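PDB 3CE2: putative peptidase from Chlamydophila abortus, which probably cleaves small bioactive peptides as a zinc-dependent oligopeptidase of the M3B family. Local coordinates for residues 220-225 / 310-315; 404-409 / 431-436; 496-501 / 521-526. All coordinates share one frame; numbering follows the deposited sequence.

Interaction 1 (220-225 / 310-315); sequences TDRELR and DFHFYD. With ZN (zinc ion), chain E.
R222 and D315 meet side-on: NE and NH2 of the arginine each reach one carboxylate oxygen, with R222 NH2 to D315 OD2 at 2.9 Å and R222 NE to D315 OD1 at 3.0 Å. Neither bond is straight, and the two planes are turned 43° apart, which leaves both oxygens tilted out of the guanidinium plane. The R222 side chain is extended from CG to NE, and this lets it reach from the first helical turn to the loop. R225, one turn on, brings its NH2 to D315 OD1 at 2.8 Å, nearly straight at 168°, while its NE donates a hydrogen bond to Y314 O at 2.9 Å; both acceptors lie in its guanidinium plane. D315 OD2 also receives H312 N on its anti side, so each carboxylate oxygen accepts two bonds. Y314 meets both arginines: its CB packs on R225, CB to CB 4.3 Å, and its ring edge faces R222, Y314 CE1 lying 3.9 Å from R222 NE. Y314 OH stands over the centre of the H312 ring. R222 NH2 also makes a longer salt bridge with D310 OD1, 3.6 Å. D310 and H312 hold a zinc ion through OD2 and NE2, with one water, and D516 accepts from H312 ND1. The whole is a largely buried salt-bridge network, joining the start of helix 222-237 to a peripheral zinc site distinct from the HExxH centre.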
loop_
_atom_site.group_PDB
_atom_site.type_symbol
_atom_site.label_atom_id
_atom_site.label_comp_id
_atom_site.label_asym_id
_atom_site.label_seq_id
_atom_site.Cartn_x
_atom_site.Cartn_y
_atom_site.Cartn_z
ATOM N N THR A 220 -23.055 -11.046 12.760
ATOM C CA THR A 220 -23.645 -10.749 14.025
ATOM C C THR A 220 -24.025 -12.061 14.703
ATOM O O THR A 220 -24.254 -12.118 15.905
ATOM C CB THR A 220 -24.855 -9.868 13.754
ATOM O OG1 THR A 220 -24.768 -8.706 14.572
ATOM C CG2 THR A 220 -26.207 -10.631 13.892
ATOM N N ASP A 221 -24.040 -13.130 13.914
ATOM C CA ASP A 221 -24.391 -14.457 14.389
ATOM C C ASP A 221 -23.106 -15.226 14.697
ATOM O O ASP A 221 -22.365 -15.634 13.802
ATOM C CB ASP A 221 -25.230 -15.146 13.308
ATOM C CG ASP A 221 -25.696 -16.544 13.698
ATOM O OD1 ASP A 221 -24.949 -17.283 14.389
ATOM O OD2 ASP A 221 -26.814 -16.910 13.274
ATOM N N ARG A 222 -22.820 -15.409 15.973
ATOM C CA ARG A 222 -21.581 -16.071 16.348
ATOM C C ARG A 222 -21.391 -17.440 15.699
ATOM O O ARG A 222 -20.262 -17.857 15.447
ATOM C CB ARG A 222 -21.450 -16.197 17.860
ATOM C CG ARG A 222 -20.002 -16.340 18.286
ATOM C CD ARG A 222 -19.857 -16.718 19.733
ATOM N NE ARG A 222 -18.450 -16.829 20.101
ATOM C CZ ARG A 222 -18.020 -17.300 21.264
ATOM N NH1 ARG A 222 -18.897 -17.706 22.170
ATOM N NH2 ARG A 222 -16.724 -17.376 21.515
ATOM N N GLU A 223 -22.484 -18.142 15.431
ATOM C CA GLU A 223 -22.394 -19.516 14.934
ATOM C C GLU A 223 -21.884 -19.539 13.489
ATOM O O GLU A 223 -21.140 -20.448 13.085
ATOM C CB GLU A 223 -23.758 -20.208 15.021
ATOM C CG GLU A 223 -23.739 -21.697 14.691
ATOM C CD GLU A 223 -23.060 -22.553 15.772
ATOM O OE1 GLU A 223 -22.791 -22.052 16.897
ATOM O OE2 GLU A 223 -22.795 -23.742 15.488
ATOM N N LEU A 224 -22.315 -18.534 12.726
ATOM C CA LEU A 224 -21.844 -18.286 11.388
ATOM C C LEU A 224 -20.358 -17.949 11.432
ATOM O O LEU A 224 -19.576 -18.516 10.662
ATOM C CB LEU A 224 -22.634 -17.131 10.772
ATOM C CG LEU A 224 -22.640 -16.965 9.248
ATOM C CD1 LEU A 224 -23.094 -18.247 8.606
ATOM C CD2 LEU A 224 -23.533 -15.794 8.809
ATOM N N ARG A 225 -19.962 -17.047 12.336
ATOM C CA ARG A 225 -18.554 -16.672 12.434
ATOM C C ARG A 225 -17.741 -17.916 12.730
ATOM O O ARG A 225 -16.703 -18.163 12.124
ATOM C CB ARG A 225 -18.329 -15.640 13.533
ATOM C CG ARG A 225 -19.008 -14.305 13.300
ATOM C CD ARG A 225 -18.308 -13.168 14.049
ATOM N NE ARG A 225 -18.227 -13.419 15.493
ATOM C CZ ARG A 225 -19.170 -13.097 16.379
ATOM N NH1 ARG A 225 -20.289 -12.498 15.977
ATOM N NH2 ARG A 225 -18.992 -13.387 17.669
ATOM N N ASP A 310 -15.634 -16.774 26.403
ATOM C CA ASP A 310 -14.243 -16.764 25.952
ATOM C C ASP A 310 -14.109 -16.058 24.603
ATOM O O ASP A 310 -15.102 -15.565 24.072
ATOM C CB ASP A 310 -13.620 -18.151 25.983
ATOM C CG ASP A 310 -14.333 -19.122 25.107
ATOM O OD1 ASP A 310 -15.354 -18.738 24.498
ATOM O OD2 ASP A 310 -13.860 -20.282 25.025
ATOM N N PHE A 311 -12.904 -15.939 24.068
ATOM C CA PHE A 311 -12.761 -15.068 22.905
ATOM C C PHE A 311 -11.906 -15.748 21.886
ATOM O O PHE A 311 -10.715 -15.978 22.110
ATOM C CB PHE A 311 -12.129 -13.744 23.303
ATOM C CG PHE A 311 -12.346 -12.639 22.329
ATOM C CD1 PHE A 311 -13.600 -12.082 22.166
ATOM C CD2 PHE A 311 -11.291 -12.132 21.594
ATOM C CE1 PHE A 311 -13.810 -11.035 21.269
ATOM C CE2 PHE A 311 -11.492 -11.079 20.700
ATOM C CZ PHE A 311 -12.770 -10.536 20.534
ATOM N N HIS A 312 -12.531 -16.085 20.765
ATOM C CA HIS A 312 -11.890 -16.878 19.749
ATOM C C HIS A 312 -11.456 -15.954 18.629
ATOM O O HIS A 312 -11.965 -14.824 18.491
ATOM C CB HIS A 312 -12.875 -17.915 19.228
ATOM C CG HIS A 312 -13.047 -19.102 20.130
ATOM N ND1 HIS A 312 -12.404 -20.305 19.910
ATOM C CD2 HIS A 312 -13.795 -19.280 21.244
ATOM C CE1 HIS A 312 -12.744 -21.166 20.851
ATOM N NE2 HIS A 312 -13.581 -20.569 21.677
ATOM N N PHE A 313 -10.516 -16.426 17.818
ATOM C CA PHE A 313 -10.105 -15.648 16.664
ATOM C C PHE A 313 -11.286 -15.242 15.815
ATOM O O PHE A 313 -11.227 -14.222 15.143
ATOM C CB PHE A 313 -9.130 -16.413 15.806
ATOM C CG PHE A 313 -7.735 -16.324 16.272
ATOM C CD1 PHE A 313 -7.102 -15.076 16.363
ATOM C CD2 PHE A 313 -7.029 -17.478 16.584
ATOM C CE1 PHE A 313 -5.781 -14.968 16.772
ATOM C CE2 PHE A 313 -5.690 -17.400 17.003
ATOM C CZ PHE A 313 -5.060 -16.137 17.097
ATOM N N TYR A 314 -12.361 -16.029 15.837
ATOM C CA TYR A 314 -13.523 -15.675 15.031
ATOM C C TYR A 314 -14.411 -14.672 15.733
ATOM O O TYR A 314 -15.527 -14.412 15.295
ATOM C CB TYR A 314 -14.308 -16.908 14.591
ATOM C CG TYR A 314 -14.671 -17.882 15.688
ATOM C CD1 TYR A 314 -15.801 -17.691 16.475
ATOM C CD2 TYR A 314 -13.907 -19.005 15.912
ATOM C CE1 TYR A 314 -16.147 -18.596 17.470
ATOM C CE2 TYR A 314 -14.238 -19.911 16.899
ATOM C CZ TYR A 314 -15.365 -19.689 17.675
ATOM O OH TYR A 314 -15.695 -20.582 18.647
ATOM N N ASP A 315 -13.919 -14.089 16.816
ATOM C CA ASP A 315 -14.718 -13.106 17.523
ATOM C C ASP A 315 -14.168 -11.726 17.259
ATOM O O ASP A 315 -14.875 -10.719 17.392
ATOM C CB ASP A 315 -14.726 -13.422 19.009
ATOM C CG ASP A 315 -15.572 -14.635 19.321
ATOM O OD1 ASP A 315 -16.749 -14.659 18.865
ATOM O OD2 ASP A 315 -15.058 -15.568 19.985
HETATM ZN ZN ZN E . -14.633 -21.148 23.478
HETATM O O HOH W 1 -16.524 -21.301 23.568
#

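Interaction 2 (404-409 / 431-436); sequences GGHSMH and IASTLN. With ZN (zinc ion), chain D.
The HExxH zinc site of this M3 peptidase, where H406 and S433 touch, is built where helix 394-416, which carries H402 and H406, meets the start of helix 431-447, just after E430. H406 supplies the second histidine of the motif, and its NE2 binds zinc at 2.2 Å; H402 and E430 complete the protein ligands. S433 CB sits over one face of the H406 imidazole, a CH-pi contact 3.9 Å from the ring centroid. S433 OG, placed between the backbone N and the carbonyl carbon (chi1 47°), lies 3.3 Å from H406 CE1, and it is hydrogen-bonded to E430 O. The first turn of helix 431-447 lies against the imidazole of H406. The segment axes come within 7.2 Å at 135° between their directions, and G405 makes this closeness possible: with no side chain, its CA lies 4.2 Å from S433 CA. The A432 methyl packs close by, its CB 3.5 Å from G405 O and 4.0 Å from H409 CD2. The N436 amide also points at the glycine backbone, and its nitrogen donates to A401 O and Y348 OH. N436 ND2 lies 3.2 Å from G405 CA.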
loop_
_atom_site.group_PDB
_atom_site.type_symbol
_atom_site.label_atom_id
_atom_site.label_comp_id
_atom_site.label_asym_id
_atom_site.label_seq_id
_atom_site.Cartn_x
_atom_site.Cartn_y
_atom_site.Cartn_z
ATOM N N GLY A 404 -8.521 11.713 -0.785
ATOM C CA GLY A 404 -8.082 13.104 -0.576
ATOM C C GLY A 404 -6.672 13.164 0.007
ATOM O O GLY A 404 -5.863 14.033 -0.331
ATOM N N GLY A 405 -6.371 12.219 0.883
ATOM C CA GLY A 405 -5.033 12.096 1.394
ATOM C C GLY A 405 -3.982 11.833 0.327
ATOM O O GLY A 405 -2.989 12.570 0.266
ATOM N N HIS A 406 -4.167 10.784 -0.493
ATOM C CA HIS A 406 -3.197 10.478 -1.566
ATOM C C HIS A 406 -3.074 11.684 -2.457
ATOM O O HIS A 406 -1.993 12.049 -2.889
ATOM C CB HIS A 406 -3.647 9.324 -2.481
ATOM C CG HIS A 406 -3.609 7.975 -1.851
ATOM N ND1 HIS A 406 -2.550 7.535 -1.089
ATOM C CD2 HIS A 406 -4.487 6.945 -1.912
ATOM C CE1 HIS A 406 -2.790 6.303 -0.678
ATOM N NE2 HIS A 406 -3.960 5.922 -1.160
ATOM N N SER A 407 -4.219 12.276 -2.754
ATOM C CA SER A 407 -4.292 13.371 -3.677
ATOM C C SER A 407 -3.508 14.595 -3.221
ATOM O O SER A 407 -2.688 15.098 -3.970
ATOM C CB SER A 407 -5.755 13.712 -3.964
ATOM O OG SER A 407 -6.241 12.765 -4.901
ATOM N N MET A 408 -3.757 15.061 -2.000
ATOM C CA MET A 408 -2.991 16.161 -1.443
ATOM C C MET A 408 -1.490 15.847 -1.369
ATOM O O MET A 408 -0.644 16.692 -1.754
ATOM C CB MET A 408 -3.561 16.585 -0.093
ATOM C CG MET A 408 -4.958 17.212 -0.226
ATOM S SD MET A 408 -4.968 18.749 -1.219
ATOM C CE MET A 408 -4.468 19.934 0.014
ATOM N N HIS A 409 -1.152 14.629 -0.943
ATOM C CA HIS A 409 0.251 14.196 -0.919
ATOM C C HIS A 409 0.843 14.472 -2.302
ATOM O O HIS A 409 1.875 15.167 -2.433
ATOM C CB HIS A 409 0.332 12.701 -0.622
ATOM C CG HIS A 409 1.679 12.217 -0.176
ATOM N ND1 HIS A 409 2.831 12.970 -0.288
ATOM C CD2 HIS A 409 2.056 11.031 0.362
ATOM C CE1 HIS A 409 3.856 12.278 0.182
ATOM N NE2 HIS A 409 3.412 11.093 0.569
ATOM N N ILE A 431 0.634 6.601 4.240
ATOM C CA ILE A 431 0.611 7.491 5.388
ATOM C C ILE A 431 -0.466 8.576 5.294
ATOM O O ILE A 431 -1.283 8.754 6.219
ATOM C CB ILE A 431 1.999 8.130 5.586
ATOM C CG1 ILE A 431 3.034 7.056 5.888
ATOM C CG2 ILE A 431 1.999 9.153 6.699
ATOM C CD1 ILE A 431 4.391 7.640 6.245
ATOM N N ALA A 432 -0.481 9.310 4.184
ATOM C CA ALA A 432 -1.365 10.469 4.071
ATOM C C ALA A 432 -2.814 10.058 4.084
ATOM O O ALA A 432 -3.649 10.744 4.684
ATOM C CB ALA A 432 -1.069 11.253 2.823
ATOM N N SER A 433 -3.115 8.946 3.415
ATOM C CA SER A 433 -4.484 8.448 3.351
ATOM C C SER A 433 -4.962 7.951 4.717
ATOM O O SER A 433 -6.090 8.237 5.142
ATOM C CB SER A 433 -4.570 7.319 2.337
ATOM O OG SER A 433 -3.510 6.404 2.556
ATOM N N THR A 434 -4.086 7.216 5.402
ATOM C CA THR A 434 -4.419 6.618 6.680
ATOM C C THR A 434 -4.614 7.705 7.719
ATOM O O THR A 434 -5.596 7.688 8.470
ATOM C CB THR A 434 -3.332 5.620 7.123
ATOM O OG1 THR A 434 -3.353 4.478 6.254
ATOM C CG2 THR A 434 -3.577 5.152 8.535
ATOM N N LEU A 435 -3.697 8.668 7.743
ATOM C CA LEU A 435 -3.839 9.814 8.640
ATOM C C LEU A 435 -5.178 10.519 8.434
ATOM O O LEU A 435 -5.871 10.815 9.401
ATOM C CB LEU A 435 -2.678 10.799 8.489
ATOM C CG LEU A 435 -2.674 12.032 9.411
ATOM C CD1 LEU A 435 -1.255 12.472 9.764
ATOM C CD2 LEU A 435 -3.462 13.196 8.849
ATOM N N ASN A 436 -5.560 10.780 7.193
ATOM C CA ASN A 436 -6.896 11.337 6.942
ATOM C C ASN A 436 -8.049 10.468 7.470
ATOM O O ASN A 436 -8.976 10.986 8.071
ATOM C CB ASN A 436 -7.106 11.678 5.458
ATOM C CG ASN A 436 -6.446 12.978 5.065
ATOM O OD1 ASN A 436 -5.758 13.601 5.866
ATOM N ND2 ASN A 436 -6.634 13.390 3.822
HETATM ZN ZN ZN D . -4.867 4.062 -0.494
#

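Interaction 3 (496-501 / 521-526); sequences YLSSTY and IEWARI
W523 presents a different surface to each of three helix residues, L497, S498 and Y501. L497 lies over one face of the indole: its CB stands 3.9 Å from the centroid of the six-membered ring in a CH-pi contact, and CD1 reaches across to W523 CH2 at 3.7 Å. The opposite face carries the A524 methyl and I521 O, so the ring is sandwiched. At the edge, W523 NE1 gives an almost straight hydrogen bond to S498 OG (3.0 Å, 170°), in the ring plane, which fixes the rotation of the indole and satisfies its buried N-H. S498 OG is also hydrogen-bonded to E494 OE1. Y501, with CG anti to the backbone N (chi1 -163°), has its ring obliquely inclined, 58° to the five-membered ring, and Y501 CD1 touches W523 CB at 3.8 Å. W523 N stands over the centre of the Y501 ring, and Y501 OH lies 3.6 Å from E522 CB, while the E522 carboxylate turns to Y229 OH. The contact joins helix 494-509 to the following loop; A244 and L247 of helix 240-260 touch L497 and W523, F475 and F478 of helix 451-487 pack on Y501, and helix 222-237 meets I521 and A524.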
loop_
_atom_site.group_PDB
_atom_site.type_symbol
_atom_site.label_atom_id
_atom_site.label_comp_id
_atom_site.label_asym_id
_atom_site.label_seq_id
_atom_site.Cartn_x
_atom_site.Cartn_y
_atom_site.Cartn_z
ATOM N N TYR A 496 6.977 -27.729 11.151
ATOM C CA TYR A 496 7.754 -26.597 11.563
ATOM C C TYR A 496 6.962 -25.296 11.401
ATOM O O TYR A 496 6.804 -24.531 12.360
ATOM C CB TYR A 496 9.046 -26.546 10.760
ATOM C CG TYR A 496 9.946 -25.441 11.213
ATOM C CD1 TYR A 496 10.765 -25.598 12.328
ATOM C CD2 TYR A 496 9.961 -24.222 10.549
ATOM C CE1 TYR A 496 11.580 -24.580 12.759
ATOM C CE2 TYR A 496 10.771 -23.199 10.965
ATOM C CZ TYR A 496 11.577 -23.383 12.069
ATOM O OH TYR A 496 12.388 -22.356 12.475
ATOM N N LEU A 497 6.460 -25.045 10.195
ATOM C CA LEU A 497 5.672 -23.840 9.925
ATOM C C LEU A 497 4.574 -23.685 10.960
ATOM O O LEU A 497 4.358 -22.613 11.528
ATOM C CB LEU A 497 5.065 -23.903 8.521
ATOM C CG LEU A 497 6.144 -23.809 7.441
ATOM C CD1 LEU A 497 5.652 -24.151 6.016
ATOM C CD2 LEU A 497 6.710 -22.423 7.485
ATOM N N SER A 498 3.887 -24.774 11.233
ATOM C CA SER A 498 2.768 -24.696 12.133
ATOM C C SER A 498 3.144 -24.438 13.579
ATOM O O SER A 498 2.313 -23.947 14.325
ATOM C CB SER A 498 1.896 -25.931 12.001
ATOM O OG SER A 498 1.004 -25.722 10.933
ATOM N N SER A 499 4.374 -24.762 13.975
ATOM C CA SER A 499 4.828 -24.510 15.352
ATOM C C SER A 499 5.252 -23.081 15.496
ATOM O O SER A 499 4.872 -22.398 16.432
ATOM C CB SER A 499 6.034 -25.368 15.708
ATOM O OG SER A 499 5.628 -26.704 15.852
ATOM N N THR A 500 6.082 -22.658 14.556
ATOM C CA THR A 500 6.521 -21.298 14.452
ATOM C C THR A 500 5.315 -20.365 14.538
ATOM O O THR A 500 5.316 -19.381 15.293
ATOM C CB THR A 500 7.210 -21.110 13.111
ATOM O OG1 THR A 500 8.329 -21.990 13.046
ATOM C CG2 THR A 500 7.696 -19.708 12.941
ATOM N N TYR A 501 4.280 -20.664 13.768
ATOM C CA TYR A 501 3.151 -19.759 13.718
ATOM C C TYR A 501 2.367 -19.839 15.028
ATOM O O TYR A 501 1.810 -18.838 15.510
ATOM C CB TYR A 501 2.280 -20.053 12.497
ATOM C CG TYR A 501 1.338 -18.957 12.142
ATOM C CD1 TYR A 501 1.717 -17.938 11.277
ATOM C CD2 TYR A 501 0.064 -18.930 12.661
ATOM C CE1 TYR A 501 0.845 -16.906 10.956
ATOM C CE2 TYR A 501 -0.814 -17.903 12.354
ATOM C CZ TYR A 501 -0.419 -16.892 11.503
ATOM O OH TYR A 501 -1.318 -15.874 11.184
ATOM N N ILE A 521 -3.076 -22.989 11.405
ATOM C CA ILE A 521 -2.909 -23.314 9.989
ATOM C C ILE A 521 -2.934 -22.024 9.173
ATOM O O ILE A 521 -2.683 -22.048 7.977
ATOM C CB ILE A 521 -4.002 -24.314 9.487
ATOM C CG1 ILE A 521 -3.564 -25.060 8.227
ATOM C CG2 ILE A 521 -5.302 -23.598 9.185
ATOM C CD1 ILE A 521 -2.143 -25.562 8.265
ATOM N N GLU A 522 -3.208 -20.894 9.830
ATOM C CA GLU A 522 -3.374 -19.612 9.129
ATOM C C GLU A 522 -2.264 -19.308 8.144
ATOM O O GLU A 522 -2.518 -18.770 7.071
ATOM C CB GLU A 522 -3.564 -18.437 10.100
ATOM C CG GLU A 522 -5.034 -18.048 10.321
ATOM C CD GLU A 522 -5.358 -17.713 11.785
ATOM O OE1 GLU A 522 -4.835 -16.681 12.287
ATOM O OE2 GLU A 522 -6.138 -18.481 12.424
ATOM N N TRP A 523 -1.032 -19.658 8.485
ATOM C CA TRP A 523 0.077 -19.348 7.600
ATOM C C TRP A 523 -0.181 -19.854 6.194
ATOM O O TRP A 523 0.295 -19.266 5.223
ATOM C CB TRP A 523 1.367 -19.939 8.120
ATOM C CG TRP A 523 1.337 -21.407 8.210
ATOM C CD1 TRP A 523 1.067 -22.137 9.309
ATOM C CD2 TRP A 523 1.626 -22.341 7.163
ATOM N NE1 TRP A 523 1.147 -23.477 9.023
ATOM C CE2 TRP A 523 1.492 -23.630 7.709
ATOM C CE3 TRP A 523 1.984 -22.210 5.812
ATOM C CZ2 TRP A 523 1.682 -24.790 6.957
ATOM C CZ3 TRP A 523 2.190 -23.361 5.071
ATOM C CH2 TRP A 523 2.044 -24.643 5.651
ATOM N N ALA A 524 -0.948 -20.936 6.083
ATOM C CA ALA A 524 -1.268 -21.513 4.776
ATOM C C ALA A 524 -2.208 -20.671 3.883
ATOM O O ALA A 524 -2.139 -20.778 2.663
ATOM C CB ALA A 524 -1.789 -22.912 4.934
ATOM N N ARG A 525 -3.064 -19.836 4.476
ATOM C CA ARG A 525 -4.013 -19.055 3.704
ATOM C C ARG A 525 -3.477 -17.724 3.240
ATOM O O ARG A 525 -4.170 -17.013 2.532
ATOM C CB ARG A 525 -5.333 -18.841 4.450
ATOM C CG ARG A 525 -5.312 -19.281 5.904
ATOM C CD ARG A 525 -6.699 -19.708 6.485
ATOM N NE ARG A 525 -7.807 -18.781 6.191
ATOM C CZ ARG A 525 -8.843 -18.555 7.006
ATOM N NH1 ARG A 525 -8.916 -19.161 8.189
ATOM N NH2 ARG A 525 -9.807 -17.710 6.647
ATOM N N ILE A 526 -2.251 -17.384 3.620
ATOM C CA ILE A 526 -1.698 -16.083 3.278
ATOM C C ILE A 526 -0.899 -16.081 1.993
ATOM O O ILE A 526 0.199 -16.615 1.973
ATOM C CB ILE A 526 -0.724 -15.631 4.320
ATOM C CG1 ILE A 526 -1.390 -15.576 5.684
ATOM C CG2 ILE A 526 -0.155 -14.274 3.940
ATOM C CD1 ILE A 526 -0.368 -15.471 6.770
#

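How the interactions relate
The three contacts show how one mostly helical peptidase domain uses different means to bring distant parts of its chain together. Interaction 2 holds the HExxH zinc site, probably the catalytic centre as in other M3 peptidases; the contact's centre is about 12 Å from that of the chain. Interactions 1 and 3 are peripheral, their centres about 33 Å and 34 Å from that of interaction 2. They are closer to each other: centres lie about 21 Å apart and the nearest atoms about 4 Å, without touching. Helix 222-237 links them, since it begins in interaction 1 and presents Y229 to E522 of interaction 3. The zinc of interaction 1 is a separate metal site, and the side chain of S498 is about 9 Å from another bound zinc.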